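Local coordinates for de novo design, hyper stable, disulfide-rich mini protein (Synthetic construct, PDB 5JG9) that has no known natural function, being a computationally designed, disulfide-rich mini protein built to fold into a hyperstable strand-helix-strand-strand structure, at residues Q12-E15 with R16-E20. Residues are numbered along the deposited sequence; the frame is centred on the assembly and turned at random.
Sequences QDEE and RVRRE
Gln12 lays its extended side chain across Arg16 at the start of helix 14-28, just before the N-cap residue Asp13, whose OD2 accepts from Arg16 N at 3.0 Å in a nearly straight capping bond. Beyond this N-cap, salt bridges spaced i to i+4 follow the surface of the only helix in this designed fold, which packs on a three-stranded antiparallel sheet.

The Gln12 amide stacks on the Arg16 guanidinium with the two planes 24° apart, and OE1 sits 3.3 Å above the guanidinium plane, over its centre. At the edge of that group Arg16 NE donates to Glu20 OE1 at 2.8 Å, so the guanidinium is bonded at its edge and covered over one face. Two waters link the Gln12 amide to Glu20 OE2, one through NE2 and the other through OE1, while NE2 also touches Val17 CG2.

Glu15 bends at chi2 (-77°) and brings its carboxylate to Arg19, whose NE and NH1 both donate to OE2, meeting it on the syn side. The NE bond is the shorter, Arg19 NE lying 3.0 Å from Glu15 OE2, and the carboxylate and guanidinium planes are 34° apart. Glu14 instead runs extended beside Arg18, both side chains pointing the same way, and its OE2 is gripped on the anti side by NE and NH2. An alanine at Glu14 removes that acceptor and would probably leave the Arg18 guanidinium without this mate and freer to turn. Glu14, Val17 and Arg18 all touch Tyr41 of strand 40-46, joining this helix end to the sheet. In the Glu14 pair, OE2 lies 2.7 Å from Arg18 NE.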
ATOM      1  N   GLN A  12      -7.014  -9.306   1.679  1.00 25.97           N
ATOM      2  CA  GLN A  12      -5.857  -9.799   0.957  1.00 29.48           C
ATOM      3  C   GLN A  12      -4.792 -10.175   1.952  1.00 30.87           C
ATOM      4  O   GLN A  12      -4.610  -9.540   2.963  1.00 30.36           O
ATOM      5  CB  GLN A  12      -5.317  -8.679   0.090  1.00 28.69           C
ATOM      6  CG  GLN A  12      -6.333  -8.116  -0.913  1.00 29.66           C
ATOM      7  CD  GLN A  12      -5.821  -7.105  -1.949  1.00 29.36           C
ATOM      8  OE1 GLN A  12      -6.532  -6.783  -2.942  1.00 35.50           O
ATOM      9  NE2 GLN A  12      -4.705  -6.529  -1.697  1.00 27.97           N
ATOM     10  N   ASP A  13      -3.992 -11.164   1.582  1.00 36.31           N
ATOM     11  CA  ASP A  13      -2.736 -11.457   2.310  1.00 38.24           C
ATOM     12  C   ASP A  13      -1.585 -10.447   2.085  1.00 35.57           C
ATOM     13  O   ASP A  13      -1.566  -9.586   1.158  1.00 34.02           O
ATOM     14  CB  ASP A  13      -2.269 -12.916   2.115  1.00 44.34           C
ATOM     15  CG  ASP A  13      -1.662 -13.223   0.746  1.00 48.21           C
ATOM     16  OD1 ASP A  13      -1.500 -14.432   0.481  1.00 53.09           O
ATOM     17  OD2 ASP A  13      -1.336 -12.317  -0.036  1.00 50.83           O
ATOM     18  N   GLU A  14      -0.635 -10.525   3.004  1.00 36.44           N
ATOM     19  CA  GLU A  14       0.465  -9.589   3.045  1.00 37.54           C
ATOM     20  C   GLU A  14       1.217  -9.583   1.686  1.00 39.40           C
ATOM     21  O   GLU A  14       1.586  -8.558   1.163  1.00 39.04           O
ATOM     22  CB  GLU A  14       1.417 -10.016   4.145  1.00 40.58           C
ATOM     23  CG  GLU A  14       2.648  -9.126   4.253  1.00 41.76           C
ATOM     24  CD  GLU A  14       3.625  -9.612   5.299  1.00 43.77           C
ATOM     25  OE1 GLU A  14       3.393 -10.669   5.914  1.00 48.18           O
ATOM     26  OE2 GLU A  14       4.614  -8.919   5.501  1.00 45.35           O
ATOM     27  N   GLU A  15       1.420 -10.770   1.124  1.00 42.13           N
ATOM     28  CA  GLU A  15       2.237 -10.937  -0.093  1.00 45.66           C
ATOM     29  C   GLU A  15       1.618 -10.118  -1.249  1.00 41.47           C
ATOM     30  O   GLU A  15       2.281  -9.284  -1.849  1.00 40.07           O
ATOM     31  CB  GLU A  15       2.395 -12.455  -0.389  1.00 50.69           C
ATOM     32  CG  GLU A  15       3.536 -12.788  -1.337  1.00 55.88           C
ATOM     33  CD  GLU A  15       3.233 -12.495  -2.806  1.00 57.42           C
ATOM     34  OE1 GLU A  15       4.230 -12.132  -3.551  1.00 59.83           O
ATOM     35  OE2 GLU A  15       2.010 -12.657  -3.214  1.00 54.80           O
ATOM     36  N   ARG A  16       0.296 -10.239  -1.410  1.00 42.27           N
ATOM     37  CA  ARG A  16      -0.461  -9.539  -2.461  1.00 40.56           C
ATOM     38  C   ARG A  16      -0.499  -8.053  -2.255  1.00 35.59           C
ATOM     39  O   ARG A  16      -0.338  -7.261  -3.180  1.00 33.04           O
ATOM     40  CB  ARG A  16      -1.893 -10.034  -2.473  1.00 42.42           C
ATOM     41  CG  ARG A  16      -2.680  -9.471  -3.609  1.00 43.17           C
ATOM     42  CD  ARG A  16      -4.018 -10.174  -3.757  1.00 47.67           C
ATOM     43  NE  ARG A  16      -4.818  -9.487  -4.764  1.00 51.04           N
ATOM     44  CZ  ARG A  16      -6.168  -9.509  -4.875  1.00 51.82           C
ATOM     45  NH1 ARG A  16      -6.914 -10.217  -4.034  1.00 54.02           N
ATOM     46  NH2 ARG A  16      -6.783  -8.787  -5.832  1.00 49.41           N
ATOM     47  N   VAL A  17      -0.708  -7.644  -1.008  1.00 33.66           N
ATOM     48  CA  VAL A  17      -0.788  -6.250  -0.714  1.00 28.88           C
ATOM     49  C   VAL A  17       0.568  -5.578  -1.113  1.00 28.91           C
ATOM     50  O   VAL A  17       0.582  -4.452  -1.673  1.00 26.89           O
ATOM     51  CB  VAL A  17      -1.153  -5.973   0.767  1.00 27.59           C
ATOM     52  CG1 VAL A  17      -1.095  -4.507   1.094  1.00 24.81           C
ATOM     53  CG2 VAL A  17      -2.568  -6.448   1.074  1.00 28.28           C
ATOM     54  N   ARG A  18       1.661  -6.201  -0.689  1.00 29.88           N
ATOM     55  CA  ARG A  18       3.017  -5.664  -0.862  1.00 31.35           C
ATOM     56  C   ARG A  18       3.331  -5.511  -2.353  1.00 31.57           C
ATOM     57  O   ARG A  18       3.853  -4.489  -2.803  1.00 30.23           O
ATOM     58  CB  ARG A  18       4.048  -6.602  -0.163  1.00 35.66           C
ATOM     59  CG  ARG A  18       4.151  -6.375   1.348  1.00 38.13           C
ATOM     60  CD  ARG A  18       5.086  -7.381   1.975  1.00 44.62           C
ATOM     61  NE  ARG A  18       5.094  -7.240   3.422  1.00 48.29           N
ATOM     62  CZ  ARG A  18       5.590  -6.183   4.093  1.00 48.66           C
ATOM     63  NH1 ARG A  18       6.190  -5.115   3.511  1.00 46.64           N
ATOM     64  NH2 ARG A  18       5.457  -6.204   5.398  1.00 54.78           N
ATOM     65  N   ARG A  19       3.047  -6.601  -3.070  1.00 35.72           N
ATOM     66  CA  ARG A  19       3.173  -6.703  -4.561  1.00 36.11           C
ATOM     67  C   ARG A  19       2.421  -5.600  -5.253  1.00 33.02           C
ATOM     68  O   ARG A  19       2.963  -4.806  -6.053  1.00 33.58           O
ATOM     69  CB  ARG A  19       2.661  -8.131  -5.046  1.00 40.91           C
ATOM     70  CG  ARG A  19       3.697  -9.193  -5.323  1.00 46.50           C
ATOM     71  CD  ARG A  19       3.237 -10.355  -6.267  1.00 53.03           C
ATOM     72  NE  ARG A  19       2.042 -11.070  -5.723  1.00 54.64           N
ATOM     73  CZ  ARG A  19       0.741 -10.832  -5.966  1.00 52.04           C
ATOM     74  NH1 ARG A  19      -0.182 -11.537  -5.279  1.00 54.47           N
ATOM     75  NH2 ARG A  19       0.340  -9.924  -6.860  1.00 50.62           N
ATOM     76  N   GLU A  20       1.154  -5.490  -4.924  1.00 30.16           N
ATOM     77  CA  GLU A  20       0.326  -4.499  -5.609  1.00 30.17           C
ATOM     78  C   GLU A  20       0.574  -3.046  -5.157  1.00 28.21           C
ATOM     79  O   GLU A  20       0.417  -2.112  -5.899  1.00 26.10           O
ATOM     80  CB  GLU A  20      -1.180  -4.827  -5.415  1.00 31.04           C
ATOM     81  CG  GLU A  20      -1.646  -6.143  -6.054  1.00 34.19           C
ATOM     82  CD  GLU A  20      -3.103  -6.404  -5.903  1.00 34.36           C
ATOM     83  OE1 GLU A  20      -3.546  -7.495  -6.339  1.00 38.93           O
ATOM     84  OE2 GLU A  20      -3.870  -5.520  -5.479  1.00 37.44           O
TER
HETATM   85  O   HOH W   1      -3.733  -4.149  -3.071  1.00 24.84           O
HETATM   86  O   HOH W   2      -6.660  -5.001  -5.509  1.00 33.71           O